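Local atomic coordinates of uncharacterized protein ycf41 (Synechococcus elongatus PCC 6301, PDB entry 3KOJ), a protein that probably binds single-stranded DNA through an OB-fold domain of the single-strand binding protein family. Residues C14-T19 against T99-T104; R27-N32 against V58-V63; A37-Q42 against Q65-R70. The protein carries 1 engineered substitution. All coordinates share one frame; numbering follows the deposited sequence.

In the fold
From the N terminus, strand 12-28 gives 14-19 to contact 1, and its end with the following turn gives 27-32 to contact 2. Contact 2 closes first, when the chain reaches 58-63, the end of strand 53-60 and the start of helix 62-70. Contact 3 starts at 37-42 and closes on helix 62-70, so contacts 2 and 3 interleave along the sequence. Contact 1 closes last, at 99-104, and encloses both. Its centre lies about 17 Å from that of contact 2 and about 11 Å from that of contact 3. Together they join opposing strands across the barrel interior (contact 1), the turn after strand 12-28 to the rim aromatic (contact 2), and strand 35-43 to the helix (contact 3).

Contact 1. Residues C14-T19 against T99-T104; sequences CILQAT and TELTVT
Cys-14 and Leu-101 mark the closest backbone approach, with the Cys-14 CA atom 7.9 Å from the Leu-101 CA atom, too far for main-chain pairing, and no hydrogen bond joins 14-19 to 99-104. The two strands run crosswise and each pairs with other strands of the sheet: Cys-14 and Leu-16 bond through their backbones to Gly-81 and Leu-79 of strand 76-84, while Val-58 is a partner of Leu-101. The contact therefore spans the interior of the barrel and is made mainly by side chains. Leu-101 carries it as a fork. With its CG anti to the backbone N (chi1 -180°), the side chain reaches across and its two methyls divide: CD1 sits 3.7 Å from Cys-14 CB, and CD2 lies 4.2 Å from Leu-16 CD1. The methylene of Cys-14, not its sulfur, does the touching. The two leucines point in opposing directions and pass alongside each other, touching through one methyl of each. Leu-55 of strand 53-60 also touches Leu-16. On its other edge, the backbone of Cys-14 to Leu-16 pairs antiparallel with a strand of the second subunit, extending the sheet across that interface. All three touching residues are buried and the closest approaches are carbon to carbon, which implies cohesion by van der Waals and hydrophobic forces with no directional bond.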
loop_
_atom_site.group_PDB
_atom_site.type_symbol
_atom_site.label_atom_id
_atom_site.label_comp_id
_atom_site.label_asym_id
_atom_site.label_seq_id
_atom_site.Cartn_x
_atom_site.Cartn_y
_atom_site.Cartn_z
ATOM N N CYS B 14 2.319 5.257 -2.085
ATOM C CA CYS B 14 2.411 5.837 -0.753
ATOM C C CYS B 14 1.034 6.282 -0.303
ATOM O O CYS B 14 0.428 7.172 -0.906
ATOM C CB CYS B 14 3.367 7.030 -0.758
ATOM S SG CYS B 14 5.066 6.575 -1.143
ATOM N N ILE B 15 0.538 5.644 0.750
ATOM C CA ILE B 15 -0.770 5.962 1.290
ATOM C C ILE B 15 -0.585 6.453 2.718
ATOM O O ILE B 15 -0.096 5.724 3.587
ATOM C CB ILE B 15 -1.683 4.729 1.216
ATOM C CG1 ILE B 15 -1.777 4.293 -0.255
ATOM C CG2 ILE B 15 -3.062 5.061 1.798
ATOM C CD1 ILE B 15 -2.640 3.091 -0.526
ATOM N N LEU B 16 -0.980 7.703 2.946
ATOM C CA LEU B 16 -0.799 8.336 4.238
ATOM C C LEU B 16 -2.036 8.988 4.824
ATOM O O LEU B 16 -2.796 9.654 4.126
ATOM C CB LEU B 16 0.273 9.430 4.131
ATOM C CG LEU B 16 1.700 9.130 3.672
ATOM C CD1 LEU B 16 2.365 10.427 3.211
ATOM C CD2 LEU B 16 2.485 8.498 4.809
ATOM N N GLN B 17 -2.200 8.808 6.128
ATOM C CA GLN B 17 -3.285 9.417 6.875
ATOM C C GLN B 17 -2.603 10.669 7.427
ATOM O O GLN B 17 -1.572 10.562 8.088
ATOM C CB GLN B 17 -3.686 8.498 8.015
ATOM C CG GLN B 17 -4.916 8.896 8.770
ATOM C CD GLN B 17 -5.216 7.894 9.860
ATOM O OE1 GLN B 17 -5.013 6.690 9.671
ATOM N NE2 GLN B 17 -5.694 8.375 11.003
ATOM N N ALA B 18 -3.161 11.845 7.156
ATOM C CA ALA B 18 -2.541 13.084 7.618
ATOM C C ALA B 18 -3.544 14.204 7.845
ATOM O O ALA B 18 -4.715 14.099 7.466
ATOM C CB ALA B 18 -1.482 13.537 6.604
ATOM N N THR B 19 -3.058 15.280 8.458
ATOM C CA THR B 19 -3.861 16.455 8.769
ATOM C C THR B 19 -3.421 17.636 7.900
ATOM O O THR B 19 -2.229 17.912 7.764
ATOM C CB THR B 19 -3.690 16.848 10.258
ATOM O OG1 THR B 19 -4.037 15.729 11.086
ATOM C CG2 THR B 19 -4.584 18.036 10.612
ATOM N N THR B 99 11.046 17.130 -0.823
ATOM C CA THR B 99 10.207 15.942 -0.915
ATOM C C THR B 99 8.748 16.339 -1.084
ATOM O O THR B 99 8.313 17.382 -0.595
ATOM C CB THR B 99 10.314 15.083 0.361
ATOM O OG1 THR B 99 11.673 14.670 0.548
ATOM C CG2 THR B 99 9.424 13.852 0.259
ATOM N N GLU B 100 7.990 15.512 -1.790
ATOM C CA GLU B 100 6.580 15.795 -1.957
ATOM C C GLU B 100 5.834 14.563 -2.435
ATOM O O GLU B 100 6.416 13.650 -3.019
ATOM C CB GLU B 100 6.367 16.979 -2.914
ATOM C CG GLU B 100 6.474 16.690 -4.393
ATOM C CD GLU B 100 6.376 17.962 -5.227
ATOM O OE1 GLU B 100 5.959 17.879 -6.400
ATOM O OE2 GLU B 100 6.726 19.046 -4.712
ATOM N N LEU B 101 4.545 14.536 -2.137
ATOM C CA LEU B 101 3.687 13.433 -2.527
ATOM C C LEU B 101 2.806 13.933 -3.656
ATOM O O LEU B 101 2.053 14.895 -3.483
ATOM C CB LEU B 101 2.803 13.004 -1.351
ATOM C CG LEU B 101 1.835 11.841 -1.605
ATOM C CD1 LEU B 101 2.618 10.541 -1.735
ATOM C CD2 LEU B 101 0.835 11.744 -0.461
ATOM N N THR B 102 2.922 13.308 -4.822
ATOM C CA THR B 102 2.088 13.687 -5.953
ATOM C C THR B 102 0.858 12.799 -5.806
ATOM O O THR B 102 0.906 11.595 -6.055
ATOM C CB THR B 102 2.792 13.413 -7.280
ATOM O OG1 THR B 102 4.063 14.076 -7.280
ATOM C CG2 THR B 102 1.955 13.942 -8.433
ATOM N N VAL B 103 -0.237 13.410 -5.380
ATOM C CA VAL B 103 -1.479 12.699 -5.121
ATOM C C VAL B 103 -2.276 12.203 -6.315
ATOM O O VAL B 103 -2.438 12.906 -7.309
ATOM C CB VAL B 103 -2.403 13.576 -4.246
ATOM C CG1 VAL B 103 -3.760 12.908 -4.060
ATOM C CG2 VAL B 103 -1.748 13.807 -2.906
ATOM N N THR B 104 -2.784 10.978 -6.193
ATOM C CA THR B 104 -3.612 10.369 -7.229
ATOM C C THR B 104 -5.062 10.411 -6.748
ATOM O O THR B 104 -5.975 10.732 -7.507
ATOM C CB THR B 104 -3.239 8.886 -7.460
ATOM O OG1 THR B 104 -1.845 8.779 -7.767
ATOM C CG2 THR B 104 -4.052 8.309 -8.607
#

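Contact 2. Residues R27-N32 against V58-V63; sequences RYAQDN and VGWGAV. Engineered in segment 27-32: Ala-29 (natural residue Thr).
Trp-60 meets Ala-29 and Arg-27 at the rim of the OB fold, where strand 53-60 gives way to helix 62-70 and a type I beta turn, Ala-29 to Asn-32, follows strand 12-28. Strand 35-43 pairs with both strands and separates them, so the Trp-60 CA atom stays 8.8 Å from the Ala-29 CA atom and the indole spans the interval. From CB, the first torsion sets CG anti to the carbonyl carbon (chi1 -58°). The tryptophan side chain also touches Thr-102 on strand 100-103, and its six-membered ring extends toward 27-32. At its far end CZ3 reaches the methyl CB of Ala-29 at 3.8 Å. Ala-29 is an engineered residue, threonine in the natural sequence. The next atom, CH2, lies 4.5 Å from Arg-27 NH2, a looser and oblique approach brought about by the extended arginine chain. No hydrogen bond crosses between the segments. Trp-60 and Arg-27 are both exposed, and an aromatic beside a basic group on the rim is consistent with a nucleic acid surface, since proteins of this family commonly stack bases on exposed aromatics; no DNA contact is observed here. Next in sequence, Gly-61 takes a positive phi of 67° as the N-cap of the helix. Within the turn, Asp-31 OD1 accepts from Gln-33 N and OD2 is hydrogen-bonded to Thr-34 OG1, tying the turn to the residues that follow. The turn is closed by the backbone bond from Asn-32 N to Ala-29 O at 2.8 Å, and Asn-32 ND2 adds a weak one to the same oxygen at 3.4 Å.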
loop_
_atom_site.group_PDB
_atom_site.type_symbol
_atom_site.label_atom_id
_atom_site.label_comp_id
_atom_site.label_asym_id
_atom_site.label_seq_id
_atom_site.Cartn_x
_atom_site.Cartn_y
_atom_site.Cartn_z
ATOM N N ARG B 27 -3.355 26.835 -8.974
ATOM C CA ARG B 27 -2.785 27.602 -10.074
ATOM C C ARG B 27 -2.929 26.736 -11.315
ATOM O O ARG B 27 -3.267 25.555 -11.217
ATOM C CB ARG B 27 -1.299 27.896 -9.831
ATOM C CG ARG B 27 -0.394 26.675 -9.949
ATOM C CD ARG B 27 1.037 26.963 -9.515
ATOM N NE ARG B 27 1.839 25.744 -9.419
ATOM C CZ ARG B 27 2.335 25.078 -10.458
ATOM N NH1 ARG B 27 2.121 25.508 -11.694
ATOM N NH2 ARG B 27 3.041 23.971 -10.259
ATOM N N TYR B 28 -2.703 27.325 -12.482
ATOM C CA TYR B 28 -2.758 26.557 -13.716
ATOM C C TYR B 28 -1.321 26.339 -14.163
ATOM O O TYR B 28 -0.496 27.250 -14.082
ATOM C CB TYR B 28 -3.558 27.292 -14.799
ATOM C CG TYR B 28 -5.034 26.973 -14.757
ATOM C CD1 TYR B 28 -5.919 27.753 -14.017
ATOM C CD2 TYR B 28 -5.539 25.853 -15.418
ATOM C CE1 TYR B 28 -7.272 27.423 -13.931
ATOM C CE2 TYR B 28 -6.886 25.513 -15.338
ATOM C CZ TYR B 28 -7.747 26.301 -14.593
ATOM O OH TYR B 28 -9.077 25.959 -14.503
ATOM N N ALA B 29 -1.017 25.124 -14.610
ATOM C CA ALA B 29 0.331 24.788 -15.057
ATOM C C ALA B 29 0.732 25.586 -16.299
ATOM O O ALA B 29 -0.016 26.450 -16.759
ATOM C CB ALA B 29 0.426 23.294 -15.340
ATOM N N GLN B 30 1.912 25.288 -16.838
ATOM C CA GLN B 30 2.431 25.983 -18.018
ATOM C C GLN B 30 1.452 26.017 -19.186
ATOM O O GLN B 30 1.377 27.007 -19.912
ATOM C CB GLN B 30 3.735 25.333 -18.496
ATOM C CG GLN B 30 3.566 23.931 -19.079
ATOM C CD GLN B 30 4.808 23.446 -19.809
ATOM O OE1 GLN B 30 5.928 23.621 -19.332
ATOM N NE2 GLN B 30 4.611 22.821 -20.966
ATOM N N ASP B 31 0.710 24.931 -19.369
ATOM C CA ASP B 31 -0.250 24.836 -20.462
ATOM C C ASP B 31 -1.497 25.691 -20.252
ATOM O O ASP B 31 -2.420 25.660 -21.067
ATOM C CB ASP B 31 -0.661 23.374 -20.672
ATOM C CG ASP B 31 -1.170 22.717 -19.397
ATOM O OD1 ASP B 31 -1.475 23.444 -18.426
ATOM O OD2 ASP B 31 -1.278 21.471 -19.370
ATOM N N ASN B 32 -1.519 26.456 -19.164
ATOM C CA ASN B 32 -2.661 27.308 -18.843
ATOM C C ASN B 32 -3.969 26.552 -19.038
ATOM O O ASN B 32 -4.953 27.115 -19.519
ATOM C CB ASN B 32 -2.672 28.565 -19.720
ATOM C CG ASN B 32 -1.448 29.437 -19.515
ATOM O OD1 ASN B 32 -1.492 30.647 -19.735
ATOM N ND2 ASN B 32 -0.344 28.823 -19.105
ATOM N N VAL B 58 0.976 17.622 -3.693
ATOM C CA VAL B 58 0.575 18.262 -4.940
ATOM C C VAL B 58 -0.363 17.389 -5.767
ATOM O O VAL B 58 -0.120 16.198 -5.949
ATOM C CB VAL B 58 1.809 18.597 -5.804
ATOM C CG1 VAL B 58 1.379 19.345 -7.064
ATOM C CG2 VAL B 58 2.804 19.421 -4.988
ATOM N N GLY B 59 -1.432 17.999 -6.268
ATOM C CA GLY B 59 -2.390 17.278 -7.087
ATOM C C GLY B 59 -2.572 17.964 -8.430
ATOM O O GLY B 59 -2.588 19.196 -8.506
ATOM N N TRP B 60 -2.707 17.175 -9.492
ATOM C CA TRP B 60 -2.884 17.733 -10.829
ATOM C C TRP B 60 -4.233 17.344 -11.422
ATOM O O TRP B 60 -4.770 16.276 -11.128
ATOM C CB TRP B 60 -1.774 17.251 -11.766
ATOM C CG TRP B 60 -0.390 17.591 -11.322
ATOM C CD1 TRP B 60 0.283 17.068 -10.254
ATOM C CD2 TRP B 60 0.499 18.535 -11.935
ATOM N NE1 TRP B 60 1.536 17.626 -10.166
ATOM C CE2 TRP B 60 1.694 18.527 -11.184
ATOM C CE3 TRP B 60 0.401 19.381 -13.046
ATOM C CZ2 TRP B 60 2.787 19.342 -11.510
ATOM C CZ3 TRP B 60 1.487 20.190 -13.368
ATOM C CH2 TRP B 60 2.665 20.161 -12.601
ATOM N N GLY B 61 -4.776 18.222 -12.258
ATOM C CA GLY B 61 -6.045 17.945 -12.905
ATOM C C GLY B 61 -7.251 17.885 -11.992
ATOM O O GLY B 61 -7.409 18.716 -11.099
ATOM N N ALA B 62 -8.103 16.891 -12.219
ATOM C CA ALA B 62 -9.319 16.723 -11.437
ATOM C C ALA B 62 -9.067 16.627 -9.938
ATOM O O ALA B 62 -9.828 17.176 -9.138
ATOM C CB ALA B 62 -10.074 15.489 -11.913
ATOM N N VAL B 63 -8.002 15.935 -9.546
ATOM C CA VAL B 63 -7.722 15.794 -8.122
ATOM C C VAL B 63 -7.324 17.133 -7.504
ATOM O O VAL B 63 -7.532 17.354 -6.311
ATOM C CB VAL B 63 -6.629 14.723 -7.861
ATOM C CG1 VAL B 63 -5.253 15.284 -8.140
ATOM C CG2 VAL B 63 -6.744 14.214 -6.428
#

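Contact 3. Residues A37-Q42 against Q65-R70; sequences AEMVVQ and QELQDR
Leu-67 is the one helix residue that touches strand 35-43 within this contact, meeting Ala-37 near its base and Met-39, a selenomethionine, at its tip. At the base, Ala-37 CB approaches Leu-67 CB at 4.3 Å, and the small methyl lets the backbones close in, with the Ala-37 CA atom 6.7 Å from the Gln-68 CA atom. At the tip, Met-39 CE lies 4.1 Å from Leu-67 CD2. Met-39 CG sits between the backbone N and the carbonyl carbon (chi1 62°), and the chain runs extended from there, roughly perpendicular to the side chain of Leu-67. Val-106 also packs on Leu-67, Cys-71 on Met-39, and all three touching residues are buried. The helix's solvent side is different in kind: Gln-65 and Asp-69 are exposed, and Gln-68 turns its amide from the strand. On the strand, the CB of Glu-38 likewise points away from the helix. No hydrogen bond crosses between the two segments, so their contact is apolar. A helix lying between the third and fourth strands in sequence and closing one end of the barrel is characteristic of the OB fold.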
loop_
_atom_site.group_PDB
_atom_site.type_symbol
_atom_site.label_atom_id
_atom_site.label_comp_id
_atom_site.label_asym_id
_atom_site.label_seq_id
_atom_site.Cartn_x
_atom_site.Cartn_y
_atom_site.Cartn_z
ATOM N N ALA B 37 -2.933 21.936 -7.578
ATOM C CA ALA B 37 -3.160 22.372 -6.211
ATOM C C ALA B 37 -2.056 21.862 -5.307
ATOM O O ALA B 37 -1.625 20.714 -5.429
ATOM C CB ALA B 37 -4.504 21.850 -5.725
ATOM N N GLU B 38 -1.585 22.714 -4.405
ATOM C CA GLU B 38 -0.557 22.277 -3.479
ATOM C C GLU B 38 -0.932 22.685 -2.064
ATOM O O GLU B 38 -1.506 23.754 -1.835
ATOM C CB GLU B 38 0.820 22.830 -3.877
ATOM C CG GLU B 38 1.243 24.137 -3.249
ATOM C CD GLU B 38 2.691 24.468 -3.582
ATOM O OE1 GLU B 38 3.034 24.478 -4.786
ATOM O OE2 GLU B 38 3.488 24.714 -2.648
HETATM N N MSE B 39 -0.635 21.805 -1.119
HETATM C CA MSE B 39 -0.936 22.065 0.279
HETATM C C MSE B 39 0.116 21.357 1.104
HETATM O O MSE B 39 1.020 20.735 0.557
HETATM C CB MSE B 39 -2.340 21.539 0.627
HETATM C CG MSE B 39 -2.526 20.037 0.475
HETATM SE SE MSE B 39 -4.357 19.470 0.883
HETATM C CE MSE B 39 -4.018 17.580 1.175
ATOM N N VAL B 40 0.010 21.464 2.420
ATOM C CA VAL B 40 0.961 20.798 3.295
ATOM C C VAL B 40 0.181 20.005 4.327
ATOM O O VAL B 40 -0.843 20.466 4.823
ATOM C CB VAL B 40 1.874 21.812 4.025
ATOM C CG1 VAL B 40 2.828 21.076 4.964
ATOM C CG2 VAL B 40 2.665 22.630 3.002
ATOM N N VAL B 41 0.656 18.804 4.634
ATOM C CA VAL B 41 -0.006 17.979 5.631
ATOM C C VAL B 41 0.998 17.573 6.696
ATOM O O VAL B 41 2.210 17.646 6.486
ATOM C CB VAL B 41 -0.627 16.701 5.017
ATOM C CG1 VAL B 41 -1.626 17.081 3.935
ATOM C CG2 VAL B 41 0.475 15.783 4.459
ATOM N N GLN B 42 0.481 17.160 7.846
ATOM C CA GLN B 42 1.324 16.718 8.943
ATOM C C GLN B 42 0.861 15.343 9.410
ATOM O O GLN B 42 -0.339 15.074 9.497
ATOM C CB GLN B 42 1.251 17.708 10.110
ATOM C CG GLN B 42 2.090 17.295 11.315
ATOM C CD GLN B 42 2.025 18.306 12.446
ATOM O OE1 GLN B 42 2.561 19.413 12.341
ATOM N NE2 GLN B 42 1.357 17.931 13.533
ATOM N N GLN B 65 -8.676 20.054 -8.245
ATOM C CA GLN B 65 -9.925 20.753 -7.955
ATOM C C GLN B 65 -10.604 20.170 -6.713
ATOM O O GLN B 65 -11.224 20.896 -5.933
ATOM C CB GLN B 65 -10.856 20.667 -9.167
ATOM C CG GLN B 65 -10.206 21.175 -10.452
ATOM C CD GLN B 65 -11.101 21.039 -11.668
ATOM O OE1 GLN B 65 -11.789 20.032 -11.836
ATOM N NE2 GLN B 65 -11.080 22.045 -12.535
ATOM N N GLU B 66 -10.469 18.863 -6.531
ATOM C CA GLU B 66 -11.053 18.173 -5.386
ATOM C C GLU B 66 -10.361 18.593 -4.083
ATOM O O GLU B 66 -11.017 18.794 -3.058
ATOM C CB GLU B 66 -10.936 16.659 -5.589
ATOM C CG GLU B 66 -11.491 15.820 -4.457
ATOM C CD GLU B 66 -11.434 14.337 -4.762
ATOM O OE1 GLU B 66 -10.948 13.972 -5.854
ATOM O OE2 GLU B 66 -11.875 13.535 -3.911
ATOM N N LEU B 67 -9.039 18.732 -4.128
ATOM C CA LEU B 67 -8.280 19.143 -2.949
ATOM C C LEU B 67 -8.696 20.541 -2.497
ATOM O O LEU B 67 -9.028 20.757 -1.332
ATOM C CB LEU B 67 -6.774 19.131 -3.249
ATOM C CG LEU B 67 -6.116 17.764 -3.460
ATOM C CD1 LEU B 67 -4.642 17.947 -3.824
ATOM C CD2 LEU B 67 -6.259 16.930 -2.189
ATOM N N GLN B 68 -8.679 21.489 -3.427
ATOM C CA GLN B 68 -9.049 22.868 -3.122
ATOM C C GLN B 68 -10.492 22.981 -2.659
ATOM O O GLN B 68 -10.818 23.791 -1.791
ATOM C CB GLN B 68 -8.845 23.757 -4.353
ATOM C CG GLN B 68 -9.603 25.082 -4.299
ATOM C CD GLN B 68 -11.027 24.965 -4.822
ATOM O OE1 GLN B 68 -11.944 25.611 -4.313
ATOM N NE2 GLN B 68 -11.213 24.148 -5.856
ATOM N N ASP B 69 -11.352 22.161 -3.245
ATOM C CA ASP B 69 -12.766 22.188 -2.923
ATOM C C ASP B 69 -13.104 21.605 -1.560
ATOM O O ASP B 69 -13.939 22.144 -0.835
ATOM C CB ASP B 69 -13.543 21.426 -4.001
ATOM C CG ASP B 69 -15.041 21.445 -3.769
ATOM O OD1 ASP B 69 -15.639 22.540 -3.829
ATOM O OD2 ASP B 69 -15.622 20.365 -3.528
ATOM N N ARG B 70 -12.426 20.519 -1.205
ATOM C CA ARG B 70 -12.696 19.798 0.034
ATOM C C ARG B 70 -11.752 19.949 1.229
ATOM O O ARG B 70 -12.201 19.982 2.376
ATOM C CB ARG B 70 -12.801 18.309 -0.294
ATOM C CG ARG B 70 -13.814 17.972 -1.375
ATOM C CD ARG B 70 -15.215 18.170 -0.848
ATOM N NE ARG B 70 -15.448 17.322 0.317
ATOM C CZ ARG B 70 -15.685 16.014 0.257
ATOM N NH1 ARG B 70 -15.732 15.396 -0.917
ATOM N NH2 ARG B 70 -15.864 15.320 1.373
#